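Local atomic coordinates of BamaA.19900.a (Balamuthia mandrillaris, PDB entry 6VZZ), a protein that binds glucose and, as a glucokinase of the actin-like ATPase clan, probably phosphorylates it at the expense of ATP. Residues A[37-42]-A[48-53]; A[168-173]-A[344-349]. All blocks are in the same frame, centred on the assembly; numbering follows the deposited sequence.

Contact 1. Residues A[37-42]-A[48-53]; sequences YYVGVD and TRLALA
The ring of Tyr38 meets the partner strand edge-on: Ala53 O lies in the ring plane, 3.7 Å from CD1. At the ring of Tyr37 the neighbour is again at the edge, where CE2 is 4.1 Å from Leu52 CD2 and the two side chains run alongside each other. The guanidinium of Arg49 donates from NH1 to water 1, whose oxygen lies at its edge, in plane (3.1 Å); the same water donates a weak bond to Asp42 OD2. Segments 37-42 and 48-53 lie on strands 37-43 and 47-54, the two arms of an antiparallel beta hairpin. Tyr38 with Ala53, Gly40 with Ala51 and Asp42 with Arg49 form hydrogen-bonded pairs, six backbone bonds in all, of which Gly40 N to Ala51 O (2.8 Å) is nearly straight at 173°. Between them, Val39-Leu52 and Val41-Leu50 are non-hydrogen-bonded pairs that send their side chains to one face of the sheet. There Val39 CG2, placed beside the backbone N, reaches Leu52 CD2 at 3.7 Å, and Val41 CG2 touches Leu50 CD1 at 4.0 Å. Helix 72-90 packs on this face through Phe79 against Val41, whereas helix 380-389 lies over the other, with Leu382 on Ala51. Asp42 and Arg49 are not salt-bridged, OD2 and NH1 being 4.9 Å apart, and the Asp42 carboxylate also bonds Asn381 and, weakly, Asn379. The chemistry therefore changes along the hairpin, from apolar packing within its length to a hydrated pair at the turn end, where Asp42 comes within about 7 Å of the bound glucose.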
# COMPACT_ATOMS: atom_id res chain seq x y z
N TYR A 37 10.20 35.25 1.55
CA TYR A 37 10.95 34.05 1.19
C TYR A 37 10.59 32.90 2.12
O TYR A 37 10.01 33.09 3.19
CB TYR A 37 12.46 34.29 1.22
CG TYR A 37 13.06 34.45 2.59
CD1 TYR A 37 13.06 35.69 3.22
CD2 TYR A 37 13.66 33.38 3.24
CE1 TYR A 37 13.63 35.85 4.47
CE2 TYR A 37 14.23 33.53 4.50
CZ TYR A 37 14.21 34.77 5.11
OH TYR A 37 14.77 34.96 6.35
N TYR A 38 10.95 31.69 1.69
CA TYR A 38 10.51 30.48 2.37
C TYR A 38 11.68 29.53 2.60
O TYR A 38 12.65 29.52 1.84
CB TYR A 38 9.39 29.81 1.57
CG TYR A 38 8.21 30.72 1.37
CD1 TYR A 38 8.20 31.67 0.35
CD2 TYR A 38 7.11 30.65 2.21
CE1 TYR A 38 7.12 32.52 0.17
CE2 TYR A 38 6.02 31.51 2.04
CZ TYR A 38 6.04 32.44 1.02
OH TYR A 38 4.97 33.28 0.84
N VAL A 39 11.57 28.75 3.68
CA VAL A 39 12.61 27.82 4.11
C VAL A 39 12.19 26.40 3.77
O VAL A 39 11.05 26.00 4.03
CB VAL A 39 12.89 27.94 5.62
CG1 VAL A 39 13.91 26.88 6.06
CG2 VAL A 39 13.38 29.33 5.96
N GLY A 40 13.11 25.63 3.20
CA GLY A 40 12.89 24.21 2.97
C GLY A 40 14.03 23.40 3.53
O GLY A 40 15.20 23.80 3.42
N VAL A 41 13.70 22.26 4.14
CA VAL A 41 14.69 21.42 4.80
C VAL A 41 14.47 19.97 4.38
O VAL A 41 13.34 19.48 4.37
CB VAL A 41 14.63 21.53 6.33
CG1 VAL A 41 15.79 20.77 6.96
CG2 VAL A 41 14.66 22.98 6.74
N ASP A 42 15.57 19.29 4.04
CA ASP A 42 15.60 17.87 3.73
C ASP A 42 16.40 17.19 4.84
O ASP A 42 17.63 17.23 4.85
CB ASP A 42 16.23 17.63 2.36
CG ASP A 42 16.45 16.15 2.05
OD1 ASP A 42 15.87 15.28 2.74
OD2 ASP A 42 17.20 15.85 1.09
N THR A 48 21.51 16.50 6.37
CA THR A 48 20.43 17.47 6.33
C THR A 48 20.85 18.64 5.45
O THR A 48 22.00 19.10 5.52
CB THR A 48 20.08 17.95 7.75
OG1 THR A 48 19.28 16.95 8.39
CG2 THR A 48 19.33 19.27 7.72
N ARG A 49 19.93 19.09 4.61
CA ARG A 49 20.15 20.22 3.73
C ARG A 49 19.07 21.26 3.99
O ARG A 49 17.93 20.92 4.33
CB ARG A 49 20.12 19.79 2.27
CG ARG A 49 21.25 18.84 1.91
CD ARG A 49 21.06 18.25 0.52
NE ARG A 49 22.32 17.73 -0.01
CZ ARG A 49 22.80 16.51 0.25
NH1 ARG A 49 22.13 15.69 1.04
NH2 ARG A 49 23.96 16.13 -0.28
N LEU A 50 19.44 22.53 3.84
CA LEU A 50 18.51 23.63 4.05
C LEU A 50 18.61 24.56 2.86
O LEU A 50 19.70 24.79 2.33
CB LEU A 50 18.82 24.38 5.36
CG LEU A 50 17.79 25.42 5.84
CD1 LEU A 50 17.72 25.45 7.34
CD2 LEU A 50 18.12 26.80 5.31
N ALA A 51 17.46 25.09 2.44
CA ALA A 51 17.42 25.95 1.27
C ALA A 51 16.38 27.05 1.47
O ALA A 51 15.45 26.91 2.27
CB ALA A 51 17.11 25.17 -0.00
N LEU A 52 16.56 28.13 0.72
CA LEU A 52 15.63 29.25 0.70
C LEU A 52 15.16 29.48 -0.73
O LEU A 52 15.88 29.22 -1.69
CB LEU A 52 16.28 30.52 1.23
CG LEU A 52 17.09 30.43 2.51
CD1 LEU A 52 17.75 31.77 2.78
CD2 LEU A 52 16.23 29.99 3.69
N ALA A 53 13.93 29.98 -0.85
CA ALA A 53 13.41 30.42 -2.13
C ALA A 53 12.47 31.59 -1.90
O ALA A 53 11.69 31.58 -0.94
CB ALA A 53 12.70 29.28 -2.88
O HOH W 1 19.72 15.35 2.96

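Contact 2. Residues A[168-173]-A[344-349]; sequences KPLWGP and LFLEQN
At an outermost strand of the six-stranded mixed sheet, where 167-171 pairs with 370-374, Leu170 reaches across to the short helix 343-348. The two methyl groups of Leu170 divide the work. Leu170 CD1 meets the branched end of Leu346, 3.5 Å from Leu346 CD2 and 3.7 Å from Leu346 CD1, with the two side chains crossing at a slant; Leu170 CD2 instead lies beside the carboxylate of Glu347. Leu170 CG stands opposite its own carbonyl carbon (chi1 -70°), a setting that carries the isopropyl end out to the helix. The strand is irregular here: a classic beta bulge sets two residues, Leu170 and Trp171, against the single Leu371 of strand 370-374. Water 2 provides the polar link, donating to Leu170 O at 2.6 Å and to Glu347 OE2 at 2.7 Å, and no direct hydrogen bond joins the segments. Glu347 reaches the water through a chain bent at chi2 (-70°). Just past the end of helix 343-348, the amide of Asn349 turns back one turn, ND2 bonding Phe345 O at 3.0 Å with an N-H...O angle of 157°. The same nitrogen sits over one face of the Phe345 ring, 3.2 Å above its plane and displaced toward the rim, while OD1 accepts a hydrogen bond from His306 NE2. Next along the chain, helix 350-357 supplies Leu353 against Leu346 and Arg354 in a cation-pi contact with the Trp171 indole.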
# COMPACT_ATOMS: atom_id res chain seq x y z
N LYS A 168 14.35 9.67 -16.85
CA LYS A 168 14.44 8.96 -18.12
C LYS A 168 13.70 7.64 -18.00
O LYS A 168 13.74 7.00 -16.94
CB LYS A 168 15.90 8.69 -18.53
CG LYS A 168 16.60 9.84 -19.24
CD LYS A 168 16.10 9.98 -20.67
CE LYS A 168 16.59 11.27 -21.32
NZ LYS A 168 16.20 12.46 -20.50
N PRO A 169 13.00 7.21 -19.05
CA PRO A 169 12.35 5.90 -19.01
C PRO A 169 13.37 4.78 -19.09
O PRO A 169 14.34 4.85 -19.84
CB PRO A 169 11.44 5.90 -20.25
CG PRO A 169 11.46 7.32 -20.76
CD PRO A 169 12.73 7.93 -20.30
N LEU A 170 13.15 3.75 -18.28
CA LEU A 170 13.90 2.51 -18.41
C LEU A 170 13.12 1.42 -19.13
O LEU A 170 13.72 0.61 -19.84
CB LEU A 170 14.34 2.00 -17.04
CG LEU A 170 15.42 2.80 -16.29
CD1 LEU A 170 15.84 2.07 -15.02
CD2 LEU A 170 16.62 3.08 -17.17
N TRP A 171 11.79 1.40 -18.97
CA TRP A 171 10.95 0.48 -19.73
C TRP A 171 9.48 0.88 -19.55
O TRP A 171 9.14 1.73 -18.72
CB TRP A 171 11.20 -0.97 -19.34
CG TRP A 171 10.73 -1.42 -17.98
CD1 TRP A 171 9.45 -1.40 -17.50
CD2 TRP A 171 11.53 -2.03 -16.95
NE1 TRP A 171 9.41 -1.93 -16.23
CE2 TRP A 171 10.67 -2.33 -15.87
CE3 TRP A 171 12.89 -2.33 -16.83
CZ2 TRP A 171 11.12 -2.92 -14.70
CZ3 TRP A 171 13.34 -2.92 -15.65
CH2 TRP A 171 12.46 -3.21 -14.61
N GLY A 172 8.62 0.28 -20.36
CA GLY A 172 7.20 0.53 -20.30
C GLY A 172 6.64 1.08 -21.59
O GLY A 172 7.37 1.45 -22.51
N PRO A 173 5.31 1.16 -21.67
CA PRO A 173 4.66 1.58 -22.93
C PRO A 173 4.86 3.05 -23.26
O PRO A 173 4.54 3.46 -24.39
CB PRO A 173 3.18 1.28 -22.68
CG PRO A 173 3.12 0.50 -21.42
CD PRO A 173 4.32 0.88 -20.62
N LEU A 344 23.86 3.30 -14.15
CA LEU A 344 24.73 2.51 -15.02
C LEU A 344 24.72 1.05 -14.60
O LEU A 344 24.55 0.16 -15.45
CB LEU A 344 26.15 3.07 -14.99
CG LEU A 344 27.21 2.17 -15.65
CD1 LEU A 344 27.03 2.09 -17.17
CD2 LEU A 344 28.62 2.63 -15.30
N PHE A 345 24.87 0.78 -13.30
CA PHE A 345 24.78 -0.60 -12.83
C PHE A 345 23.45 -1.21 -13.24
O PHE A 345 23.39 -2.37 -13.66
CB PHE A 345 24.93 -0.68 -11.32
CG PHE A 345 24.76 -2.07 -10.78
CD1 PHE A 345 25.84 -2.94 -10.71
CD2 PHE A 345 23.51 -2.53 -10.39
CE1 PHE A 345 25.69 -4.23 -10.24
CE2 PHE A 345 23.35 -3.83 -9.93
CZ PHE A 345 24.44 -4.68 -9.86
N LEU A 346 22.38 -0.43 -13.13
CA LEU A 346 21.04 -0.91 -13.46
C LEU A 346 20.95 -1.35 -14.92
O LEU A 346 20.38 -2.41 -15.23
CB LEU A 346 20.05 0.19 -13.13
CG LEU A 346 18.62 -0.06 -12.69
CD1 LEU A 346 18.05 1.24 -12.13
CD2 LEU A 346 17.80 -0.55 -13.87
N GLU A 347 21.52 -0.56 -15.83
CA GLU A 347 21.49 -0.93 -17.25
C GLU A 347 22.43 -2.07 -17.58
O GLU A 347 22.15 -2.86 -18.49
CB GLU A 347 21.81 0.29 -18.12
CG GLU A 347 20.67 1.29 -18.21
CD GLU A 347 19.50 0.78 -19.03
OE1 GLU A 347 19.61 -0.30 -19.64
OE2 GLU A 347 18.45 1.46 -19.06
N GLN A 348 23.56 -2.19 -16.87
CA GLN A 348 24.43 -3.33 -17.12
C GLN A 348 23.77 -4.65 -16.73
O GLN A 348 24.12 -5.70 -17.28
CB GLN A 348 25.75 -3.20 -16.36
CG GLN A 348 26.58 -2.00 -16.72
CD GLN A 348 27.73 -1.80 -15.76
OE1 GLN A 348 27.63 -2.11 -14.56
NE2 GLN A 348 28.85 -1.30 -16.27
N ASN A 349 22.82 -4.61 -15.80
CA ASN A 349 22.21 -5.82 -15.26
C ASN A 349 20.70 -5.82 -15.48
O ASN A 349 19.93 -6.29 -14.65
CB ASN A 349 22.55 -5.96 -13.78
CG ASN A 349 24.04 -6.10 -13.56
OD1 ASN A 349 24.59 -7.19 -13.71
ND2 ASN A 349 24.70 -5.00 -13.23
O HOH W 2 16.26 0.73 -20.47

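How the contacts relate
Contact 1 closes before contact 2 opens along the chain, and the two stand on opposite sides of the chain's centre, 32 Å between centres and about 19 Å between nearest atoms. They share no strand or helix. The hairpin of 37-42 and 48-53 belongs to the five-stranded mixed sheet, whereas 168-171 lies on the edge strand 167-171 of the six-stranded one, where it meets helix 343-348. Two separate mixed sheets with helices packed around them fit the two-lobed build of the actin-like ATPase clan. Contact 1 approaches the bound glucose through Asp42; contact 2 joins an edge strand to a helix by local packing and water.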